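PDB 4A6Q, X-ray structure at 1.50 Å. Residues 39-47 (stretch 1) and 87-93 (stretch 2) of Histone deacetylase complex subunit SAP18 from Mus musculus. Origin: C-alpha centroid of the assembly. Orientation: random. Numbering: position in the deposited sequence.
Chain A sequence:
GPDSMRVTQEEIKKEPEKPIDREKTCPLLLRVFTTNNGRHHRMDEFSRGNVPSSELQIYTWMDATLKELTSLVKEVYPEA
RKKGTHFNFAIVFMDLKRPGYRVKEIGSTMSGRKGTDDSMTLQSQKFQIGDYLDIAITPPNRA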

# COMPACT_ATOMS: atom_id res chain seq x y z
N ARG A 39 14.13 -4.93 3.57
CA ARG A 39 13.55 -5.15 2.25
C ARG A 39 12.16 -5.69 2.35
O ARG A 39 11.73 -6.11 3.43
CB ARG A 39 14.41 -6.11 1.45
CG ARG A 39 14.54 -7.46 2.04
CD ARG A 39 15.89 -8.03 1.64
NE ARG A 39 16.93 -7.05 1.96
CZ ARG A 39 17.80 -7.18 2.95
NH1 ARG A 39 17.78 -8.27 3.72
NH2 ARG A 39 18.69 -6.22 3.16
N HIS A 40 11.43 -5.63 1.24
CA HIS A 40 10.11 -6.24 1.20
C HIS A 40 10.18 -7.75 1.33
O HIS A 40 11.21 -8.38 1.04
CB HIS A 40 9.35 -5.81 -0.06
CG HIS A 40 8.88 -4.40 0.02
ND1 HIS A 40 7.87 -4.02 0.87
CD2 HIS A 40 9.34 -3.26 -0.55
CE1 HIS A 40 7.70 -2.72 0.79
NE2 HIS A 40 8.60 -2.23 -0.04
N HIS A 41 9.09 -8.35 1.76
CA HIS A 41 8.94 -9.77 1.65
C HIS A 41 9.17 -10.20 0.19
O HIS A 41 8.80 -9.48 -0.75
CB HIS A 41 7.54 -10.23 2.08
CG HIS A 41 7.32 -10.24 3.57
ND1 HIS A 41 6.55 -9.29 4.21
CD2 HIS A 41 7.72 -11.11 4.52
CE1 HIS A 41 6.52 -9.56 5.50
NE2 HIS A 41 7.24 -10.64 5.72
N ARG A 42 9.77 -11.36 0.02
CA ARG A 42 9.94 -11.93 -1.30
C ARG A 42 8.64 -12.58 -1.77
O ARG A 42 7.82 -12.99 -0.95
CB ARG A 42 11.06 -12.96 -1.27
CG ARG A 42 12.40 -12.33 -0.96
CD ARG A 42 13.50 -13.37 -1.01
NE ARG A 42 13.00 -14.56 -0.35
CZ ARG A 42 12.88 -14.69 0.97
NH1 ARG A 42 13.30 -13.72 1.78
NH2 ARG A 42 12.38 -15.80 1.47
N MSE A 43 8.45 -12.69 -3.08
CA MSE A 43 7.19 -13.26 -3.59
C MSE A 43 7.06 -14.75 -3.29
O MSE A 43 5.94 -15.27 -3.21
CB MSE A 43 7.00 -12.94 -5.07
CG MSE A 43 6.87 -11.46 -5.36
SE MSE A 43 5.34 -10.82 -4.41
CE MSE A 43 6.23 -10.08 -2.86
N ASP A 44 8.19 -15.43 -3.07
CA ASP A 44 8.13 -16.82 -2.62
C ASP A 44 7.46 -16.97 -1.25
O ASP A 44 7.00 -18.04 -0.89
CB ASP A 44 9.51 -17.52 -2.68
CG ASP A 44 10.61 -16.72 -1.98
OD1 ASP A 44 11.16 -15.79 -2.62
OD2 ASP A 44 10.94 -17.03 -0.82
N GLU A 45 7.39 -15.88 -0.49
CA GLU A 45 6.75 -15.92 0.82
C GLU A 45 5.22 -15.79 0.68
O GLU A 45 4.51 -15.91 1.67
CB GLU A 45 7.29 -14.83 1.76
CG GLU A 45 8.80 -14.94 2.11
CD GLU A 45 9.29 -13.89 3.09
OE1 GLU A 45 9.06 -14.06 4.31
OE2 GLU A 45 9.90 -12.88 2.65
N PHE A 46 4.74 -15.53 -0.53
CA PHE A 46 3.30 -15.45 -0.81
C PHE A 46 2.81 -16.58 -1.75
O PHE A 46 1.67 -16.56 -2.24
CB PHE A 46 2.94 -14.07 -1.39
CG PHE A 46 3.02 -12.96 -0.39
CD1 PHE A 46 1.92 -12.65 0.41
CD2 PHE A 46 4.19 -12.21 -0.22
CE1 PHE A 46 1.98 -11.66 1.33
CE2 PHE A 46 4.24 -11.22 0.71
CZ PHE A 46 3.14 -10.94 1.49
N SER A 47 3.67 -17.57 -1.97
CA SER A 47 3.37 -18.62 -2.92
C SER A 47 2.72 -19.84 -2.27
O SER A 47 2.69 -19.98 -1.05
CB SER A 47 4.66 -19.07 -3.59
OG SER A 47 5.50 -19.70 -2.64
N PHE A 87 9.26 4.11 6.39
CA PHE A 87 8.27 3.10 6.01
C PHE A 87 8.13 3.01 4.51
O PHE A 87 7.68 3.97 3.88
CB PHE A 87 6.92 3.49 6.61
CG PHE A 87 6.91 3.58 8.11
CD1 PHE A 87 7.39 4.74 8.76
CD2 PHE A 87 6.41 2.53 8.88
CE1 PHE A 87 7.35 4.83 10.15
CE2 PHE A 87 6.38 2.62 10.26
CZ PHE A 87 6.86 3.77 10.90
N ASN A 88 8.52 1.89 3.92
CA ASN A 88 8.45 1.73 2.48
C ASN A 88 7.29 0.82 2.12
O ASN A 88 7.26 -0.33 2.52
CB ASN A 88 9.75 1.09 1.97
CG ASN A 88 9.90 1.19 0.47
OD1 ASN A 88 9.22 0.51 -0.29
ND2 ASN A 88 10.86 1.99 0.05
N PHE A 89 6.31 1.37 1.41
CA PHE A 89 5.07 0.61 1.11
C PHE A 89 5.10 -0.02 -0.28
O PHE A 89 5.51 0.63 -1.27
CB PHE A 89 3.86 1.55 1.11
CG PHE A 89 3.41 2.01 2.47
CD1 PHE A 89 4.11 2.98 3.17
CD2 PHE A 89 2.22 1.49 3.01
CE1 PHE A 89 3.65 3.44 4.42
CE2 PHE A 89 1.76 1.96 4.26
CZ PHE A 89 2.48 2.91 4.95
N ALA A 90 4.56 -1.24 -0.38
CA ALA A 90 4.38 -1.91 -1.65
C ALA A 90 3.05 -2.64 -1.64
O ALA A 90 2.61 -3.08 -0.58
CB ALA A 90 5.50 -2.91 -1.89
N ILE A 91 2.43 -2.79 -2.81
CA ILE A 91 1.21 -3.61 -2.93
C ILE A 91 1.60 -4.95 -3.51
O ILE A 91 2.38 -5.03 -4.48
CB ILE A 91 0.20 -2.91 -3.85
CG1 ILE A 91 -0.35 -1.66 -3.17
CG2 ILE A 91 -0.97 -3.86 -4.10
CD1 ILE A 91 -1.14 -0.71 -4.13
N VAL A 92 1.16 -6.01 -2.84
CA VAL A 92 1.38 -7.38 -3.29
C VAL A 92 0.06 -7.88 -3.87
O VAL A 92 -0.96 -7.87 -3.19
CB VAL A 92 1.81 -8.27 -2.09
CG1 VAL A 92 1.98 -9.74 -2.53
CG2 VAL A 92 3.12 -7.71 -1.45
N PHE A 93 0.07 -8.30 -5.13
CA PHE A 93 -1.15 -8.56 -5.86
C PHE A 93 -1.02 -9.80 -6.71
O PHE A 93 0.06 -10.20 -7.10
CB PHE A 93 -1.58 -7.35 -6.72
CG PHE A 93 -0.57 -6.90 -7.77
CD1 PHE A 93 0.55 -6.18 -7.39
CD2 PHE A 93 -0.81 -7.11 -9.13
CE1 PHE A 93 1.47 -5.71 -8.33
CE2 PHE A 93 0.11 -6.65 -10.08
CZ PHE A 93 1.25 -5.94 -9.67

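Stretch 2 is a β-strand throughout, whereas stretch 1 is a loop interrupted by a short 3-10 segment at residues 43-45. The two backbones keep well apart: the nearest CA pairs are His 40 CA with Ala 90 CA at 7.7 Å and Met 43 CA with Val 92 CA at 8.3 Å. No backbone hydrogen bond joins them, and side chains make most of the contact, which buries 271 Å² in total. The alternation of the strand sets the pattern, because the CA-to-CB bonds of Asn 88, Ala 90 and Val 92 point toward the loop while those of Phe 89 and Phe 93 point away.

His 40 contributes the most area, 83 Å². Its ring, with chi1 in the m well, spans two of these strand positions. At the ring edge, His 40 NE2 donates a hydrogen bond to Asn 88 OD1, 2.8 Å long with an N-H...O angle of 165°, close to linear. The other ring nitrogen, ND1, is hydrogen-bonded elsewhere in the structure. Over one face lies Ala 90, whose CB is 3.7 Å from the His 40 ring centroid and 19° off the normal, a CH-pi contact. The imidazole thus combines a directional polar bond in its plane with packing of its pi face against a methyl group.

Val 92 follows with 73 Å² and forms the apolar half of the contact. Val 92 CG1 sits 4.0 Å from the Phe 46 ring centroid, only 8° off the normal, so the methyl lies almost squarely over the aromatic face, a CH-pi contact. Val 92 CG1 is also 4.0 Å from SE of Met 43, a selenomethionine whose CA-to-CB bond runs sideways but whose side-chain end comes nearer the strand. Within stretch 1, Phe 46 N donates to Met 43 O at 2.9 Å; the side chains of both residues contact Val 92 CG1.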